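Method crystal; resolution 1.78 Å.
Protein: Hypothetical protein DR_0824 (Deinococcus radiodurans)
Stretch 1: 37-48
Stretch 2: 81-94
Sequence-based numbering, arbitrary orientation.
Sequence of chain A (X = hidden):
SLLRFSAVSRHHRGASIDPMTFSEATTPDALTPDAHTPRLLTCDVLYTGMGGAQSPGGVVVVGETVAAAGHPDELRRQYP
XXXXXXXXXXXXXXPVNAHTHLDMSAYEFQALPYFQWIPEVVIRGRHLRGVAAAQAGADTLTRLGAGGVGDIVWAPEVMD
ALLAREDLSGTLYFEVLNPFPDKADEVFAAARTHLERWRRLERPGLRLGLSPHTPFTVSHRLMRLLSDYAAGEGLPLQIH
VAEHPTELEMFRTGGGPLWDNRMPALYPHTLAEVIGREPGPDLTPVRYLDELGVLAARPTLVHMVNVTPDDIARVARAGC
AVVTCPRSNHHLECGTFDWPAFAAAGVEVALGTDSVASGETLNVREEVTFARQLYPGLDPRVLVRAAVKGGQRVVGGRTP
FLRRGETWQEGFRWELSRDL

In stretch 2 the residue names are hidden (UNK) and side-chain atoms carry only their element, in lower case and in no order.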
# COMPACT_ATOMS: atom_id res chain seq x y z
N THR A 37 -28.56 -9.09 -28.54
CA THR A 37 -29.37 -8.90 -27.34
C THR A 37 -28.56 -8.32 -26.19
O THR A 37 -27.82 -9.03 -25.51
CB THR A 37 -29.99 -10.23 -26.88
OG1 THR A 37 -30.69 -10.84 -27.97
CG2 THR A 37 -30.97 -9.98 -25.74
N PRO A 38 -28.70 -7.00 -25.95
CA PRO A 38 -27.97 -6.32 -24.87
C PRO A 38 -28.40 -6.80 -23.48
O PRO A 38 -29.55 -7.15 -23.26
CB PRO A 38 -28.32 -4.85 -25.09
CG PRO A 38 -28.62 -4.78 -26.57
CD PRO A 38 -29.43 -6.03 -26.78
N ARG A 39 -27.45 -6.82 -22.56
CA ARG A 39 -27.72 -7.21 -21.18
C ARG A 39 -27.28 -6.04 -20.32
O ARG A 39 -26.19 -5.51 -20.50
CB ARG A 39 -26.92 -8.46 -20.80
CG ARG A 39 -27.01 -9.59 -21.81
CD ARG A 39 -26.66 -10.93 -21.17
NE ARG A 39 -25.33 -10.96 -20.57
CZ ARG A 39 -24.19 -10.84 -21.25
NH1 ARG A 39 -24.20 -10.67 -22.57
NH2 ARG A 39 -23.04 -10.92 -20.61
N LEU A 40 -28.14 -5.65 -19.38
CA LEU A 40 -27.83 -4.54 -18.48
C LEU A 40 -27.45 -5.08 -17.11
O LEU A 40 -28.30 -5.54 -16.35
CB LEU A 40 -29.04 -3.62 -18.35
CG LEU A 40 -28.98 -2.57 -17.23
CD1 LEU A 40 -27.75 -1.68 -17.41
CD2 LEU A 40 -30.25 -1.75 -17.24
N LEU A 41 -26.16 -5.01 -16.81
CA LEU A 41 -25.67 -5.48 -15.52
C LEU A 41 -25.60 -4.27 -14.60
O LEU A 41 -24.91 -3.30 -14.90
CB LEU A 41 -24.28 -6.09 -15.66
CG LEU A 41 -24.05 -7.03 -16.85
CD1 LEU A 41 -22.75 -7.79 -16.63
CD2 LEU A 41 -25.20 -7.99 -17.02
N THR A 42 -26.31 -4.33 -13.48
CA THR A 42 -26.31 -3.21 -12.54
C THR A 42 -25.49 -3.52 -11.29
O THR A 42 -25.40 -4.67 -10.85
CB THR A 42 -27.73 -2.82 -12.12
OG1 THR A 42 -28.34 -3.91 -11.41
CG2 THR A 42 -28.57 -2.50 -13.34
N CYS A 43 -24.90 -2.48 -10.72
CA CYS A 43 -24.09 -2.62 -9.51
C CYS A 43 -24.27 -1.41 -8.60
O CYS A 43 -24.94 -0.44 -8.98
CB CYS A 43 -22.61 -2.77 -9.88
SG CYS A 43 -21.90 -1.45 -10.90
N ASP A 44 -23.68 -1.46 -7.42
CA ASP A 44 -23.80 -0.35 -6.48
C ASP A 44 -22.76 0.70 -6.80
O ASP A 44 -23.02 1.90 -6.68
CB ASP A 44 -23.65 -0.84 -5.04
CG ASP A 44 -24.73 -1.83 -4.65
OD1 ASP A 44 -25.90 -1.60 -5.01
OD2 ASP A 44 -24.41 -2.84 -3.98
N VAL A 45 -21.58 0.26 -7.19
CA VAL A 45 -20.50 1.17 -7.54
C VAL A 45 -19.77 0.69 -8.78
O VAL A 45 -19.30 -0.45 -8.84
CB VAL A 45 -19.47 1.30 -6.39
CG1 VAL A 45 -18.30 2.16 -6.85
CG2 VAL A 45 -20.13 1.92 -5.18
N LEU A 46 -19.69 1.57 -9.77
CA LEU A 46 -19.02 1.26 -11.02
C LEU A 46 -17.80 2.15 -11.23
O LEU A 46 -17.86 3.36 -11.01
CB LEU A 46 -19.98 1.47 -12.19
CG LEU A 46 -19.31 1.67 -13.56
CD1 LEU A 46 -18.78 0.34 -14.06
CD2 LEU A 46 -20.31 2.25 -14.55
N TYR A 47 -16.69 1.56 -11.64
CA TYR A 47 -15.49 2.33 -11.93
C TYR A 47 -14.97 1.89 -13.29
O TYR A 47 -14.61 0.72 -13.47
CB TYR A 47 -14.40 2.14 -10.88
CG TYR A 47 -13.22 3.04 -11.15
CD1 TYR A 47 -13.35 4.43 -11.10
CD2 TYR A 47 -11.99 2.52 -11.54
CE1 TYR A 47 -12.29 5.27 -11.44
CE2 TYR A 47 -10.92 3.35 -11.88
CZ TYR A 47 -11.09 4.73 -11.83
OH TYR A 47 -10.05 5.56 -12.19
N THR A 48 -14.95 2.82 -14.25
CA THR A 48 -14.50 2.53 -15.61
C THR A 48 -13.00 2.69 -15.81
O THR A 48 -12.32 3.35 -15.01
CB THR A 48 -15.23 3.43 -16.61
OG1 THR A 48 -14.96 4.80 -16.30
CG2 THR A 48 -16.73 3.21 -16.53
N UNK A 81 -35.05 -2.76 -24.24
CA UNK A 81 -35.29 -4.19 -24.41
C UNK A 81 -34.23 -5.05 -23.74
O UNK A 81 -34.33 -6.27 -23.70
n UNK A 81 -36.88 -2.61 -26.55
c UNK A 81 -37.59 -4.54 -27.28
c UNK A 81 -35.39 -4.54 -25.90
c UNK A 81 -36.59 -3.96 -26.58
c UNK A 81 -38.00 -2.39 -27.21
n UNK A 81 -38.45 -3.54 -27.66
N UNK A 82 -33.20 -4.40 -23.19
CA UNK A 82 -32.12 -5.11 -22.53
C UNK A 82 -32.60 -5.73 -21.22
O UNK A 82 -33.24 -5.07 -20.40
c UNK A 82 -30.97 -4.15 -22.25
N UNK A 83 -32.30 -7.02 -21.04
CA UNK A 83 -32.69 -7.72 -19.82
C UNK A 83 -31.74 -7.26 -18.72
O UNK A 83 -30.56 -7.06 -18.97
c UNK A 83 -32.58 -9.22 -20.03
N UNK A 84 -32.26 -7.09 -17.51
CA UNK A 84 -31.42 -6.65 -16.40
C UNK A 84 -30.88 -7.80 -15.57
O UNK A 84 -31.51 -8.85 -15.44
o UNK A 84 -32.19 -3.14 -13.91
c UNK A 84 -32.75 -3.26 -15.02
c UNK A 84 -32.19 -4.25 -16.02
o UNK A 84 -33.76 -2.59 -15.36
c UNK A 84 -32.17 -5.67 -15.49
N UNK A 85 -29.70 -7.57 -15.01
CA UNK A 85 -29.01 -8.54 -14.17
C UNK A 85 -28.38 -7.78 -13.01
O UNK A 85 -27.66 -6.81 -13.23
o UNK A 85 -26.05 -11.05 -16.05
c UNK A 85 -28.31 -10.31 -15.91
c UNK A 85 -27.89 -9.23 -14.94
o UNK A 85 -27.23 -11.11 -17.89
c UNK A 85 -27.11 -10.86 -16.67
N UNK A 86 -28.65 -8.21 -11.78
CA UNK A 86 -28.04 -7.59 -10.61
C UNK A 86 -26.63 -8.19 -10.55
O UNK A 86 -26.47 -9.38 -10.32
c UNK A 86 -28.06 -7.78 -8.04
c UNK A 86 -28.83 -7.97 -9.35
c UNK A 86 -27.51 -6.37 -7.87
n UNK A 86 -26.82 -6.23 -6.58
n UNK A 86 -26.24 -4.02 -6.91
c UNK A 86 -26.24 -5.11 -6.16
n UNK A 86 -25.65 -5.09 -4.97
N UNK A 87 -25.62 -7.36 -10.78
CA UNK A 87 -24.25 -7.85 -10.80
C UNK A 87 -23.41 -7.67 -9.54
O UNK A 87 -22.19 -7.78 -9.59
c UNK A 87 -23.52 -7.24 -11.99
N UNK A 88 -24.06 -7.40 -8.41
CA UNK A 88 -23.32 -7.24 -7.18
C UNK A 88 -22.99 -5.81 -6.80
O UNK A 88 -23.47 -4.87 -7.42
N UNK A 89 -22.14 -5.66 -5.78
CA UNK A 89 -21.77 -4.33 -5.30
C UNK A 89 -20.82 -3.56 -6.20
O UNK A 89 -21.02 -2.37 -6.45
c UNK A 89 -21.18 -4.44 -3.90
N UNK A 90 -19.79 -4.22 -6.70
CA UNK A 90 -18.82 -3.52 -7.50
C UNK A 90 -18.46 -4.10 -8.86
O UNK A 90 -18.26 -5.31 -9.02
c UNK A 90 -16.46 -2.63 -7.56
c UNK A 90 -17.49 -3.36 -6.71
c UNK A 90 -17.75 -2.62 -5.40
N UNK A 91 -18.38 -3.21 -9.84
CA UNK A 91 -17.96 -3.57 -11.18
C UNK A 91 -16.82 -2.61 -11.46
O UNK A 91 -17.02 -1.39 -11.51
c UNK A 91 -19.06 -3.36 -12.25
c UNK A 91 -20.17 -4.39 -12.05
c UNK A 91 -21.29 -4.29 -13.07
c UNK A 91 -18.45 -3.51 -13.63
N UNK A 92 -15.61 -3.15 -11.62
CA UNK A 92 -14.43 -2.34 -11.87
C UNK A 92 -13.23 -3.21 -12.18
O UNK A 92 -13.25 -4.42 -11.93
c UNK A 92 -14.13 -1.46 -10.64
N UNK A 93 -12.16 -2.62 -12.73
CA UNK A 93 -10.97 -3.41 -13.04
C UNK A 93 -10.47 -4.04 -11.74
O UNK A 93 -10.83 -3.58 -10.66
c UNK A 93 -10.00 -2.36 -13.58
c UNK A 93 -10.91 -1.35 -14.22
c UNK A 93 -12.01 -1.23 -13.20
N UNK A 94 -9.66 -5.11 -11.83
CA UNK A 94 -9.17 -5.73 -10.61
C UNK A 94 -8.38 -4.70 -9.80
O UNK A 94 -7.58 -3.94 -10.36
c UNK A 94 -9.11 -5.78 -13.02
c UNK A 94 -8.29 -6.87 -11.12
c UNK A 94 -7.85 -6.38 -12.47
O HOH W 1 -23.86 -11.79 -17.59
O HOH W 2 -28.13 -3.28 -8.74
O HOH W 3 -31.18 -4.54 -11.72

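Position 81 carries one carbon followed by a five-membered ring of three carbons and two nitrogens, an imidazole; the ring leads away and makes no contact with stretch 1, and the residue is His81. Position 82 has a single side-chain carbon, which points toward stretch 1 and packs on Pro38, CB to CB 3.9 Å; this is Ala82. Position 83 also has one carbon, lying on the same sheet face as Arg39, while its backbone O accepts a hydrogen bond from Leu40 N at 2.8 Å; it is Ala83.

At 84 three carbons run in a line, the third bears two oxygens, and a carbon of the chain packs on Leu40. A carboxylate on so long an arm identifies Glu84; Glu84 CG lies 3.4 Å from Leu40 CD2. Water 3 links Glu84 OE1 (2.8 Å from the water O) to Thr42 OG1 (2.9 Å from it). Position 85 repeats the pattern of three carbons and two terminal oxygens on the opposite face, beside Arg39 and Leu41, and is therefore Glu85. Its OE2 forms a salt bridge with Arg39 NE at 3.3 Å, near the guanidinium plane, although the hydrogen bond within it is weak; water 1 joins Glu85 OE1 to Arg39 NH2, 2.8 and 3.2 Å from its O.

Position 86 has three carbons, a nitrogen, and a carbon bearing two more nitrogens, a guanidinium, and its end reaches the Asp44 carboxylate; it is Arg86. Arg86 NH2 donates to Asp44 OD2 at 2.8 Å with an almost straight angle, and Arg86 NH1 donates weakly to Asp44 OD1 at 3.1 Å, together a salt bridge. Position 87 shows one carbon, 3.9 Å from Leu41 CB; it is Ala87, and its N donates to Thr42 O at 2.7 Å. Position 88 has no side-chain atom and is Gly88. Its phi of 97° and psi of -170° would jam a CB against the preceding carbonyl.

The single carbon at 89 lies 3.6 Å from Asp44 OD2 and marks Ala89. Position 90 has three carbons, one carrying the other two, and its nearer arm sits by Val45; this is Val90, with CG2 4.4 Å from Val45 CB. Position 91 has four carbons, forked at the first with one arm two carbons long, and lies against Cys43 and Leu46, which defines Ile91. Ile91 CG1 lies 3.6 Å from Cys43 SG, and Ile91 CG2 is 3.9 Å from Leu46 CD1. Position 92 has one carbon, 3.6 Å from Tyr47 CB, and is Ala92. At 93 three carbons close a ring onto the backbone N, and the ring approaches Tyr47; this is Pro93, with CD 4.1 Å from Tyr47 CD2. Position 94 has the same ring, out of reach of stretch 1, and is Pro94.

The contact is a parallel pairing in two ladders. The register shifts by one residue between Thr42 and Val45, and Ala89 O bonds to Val45 N at 2.8 Å as the second ladder begins. Ile91 packs against Leu41, Cys43 and Leu46, while the charged side chains of Glu85 and Arg86 find opposite charges on Arg39 and Asp44.

Stretch 2 (81-94) HAAEERAGAVIAPP
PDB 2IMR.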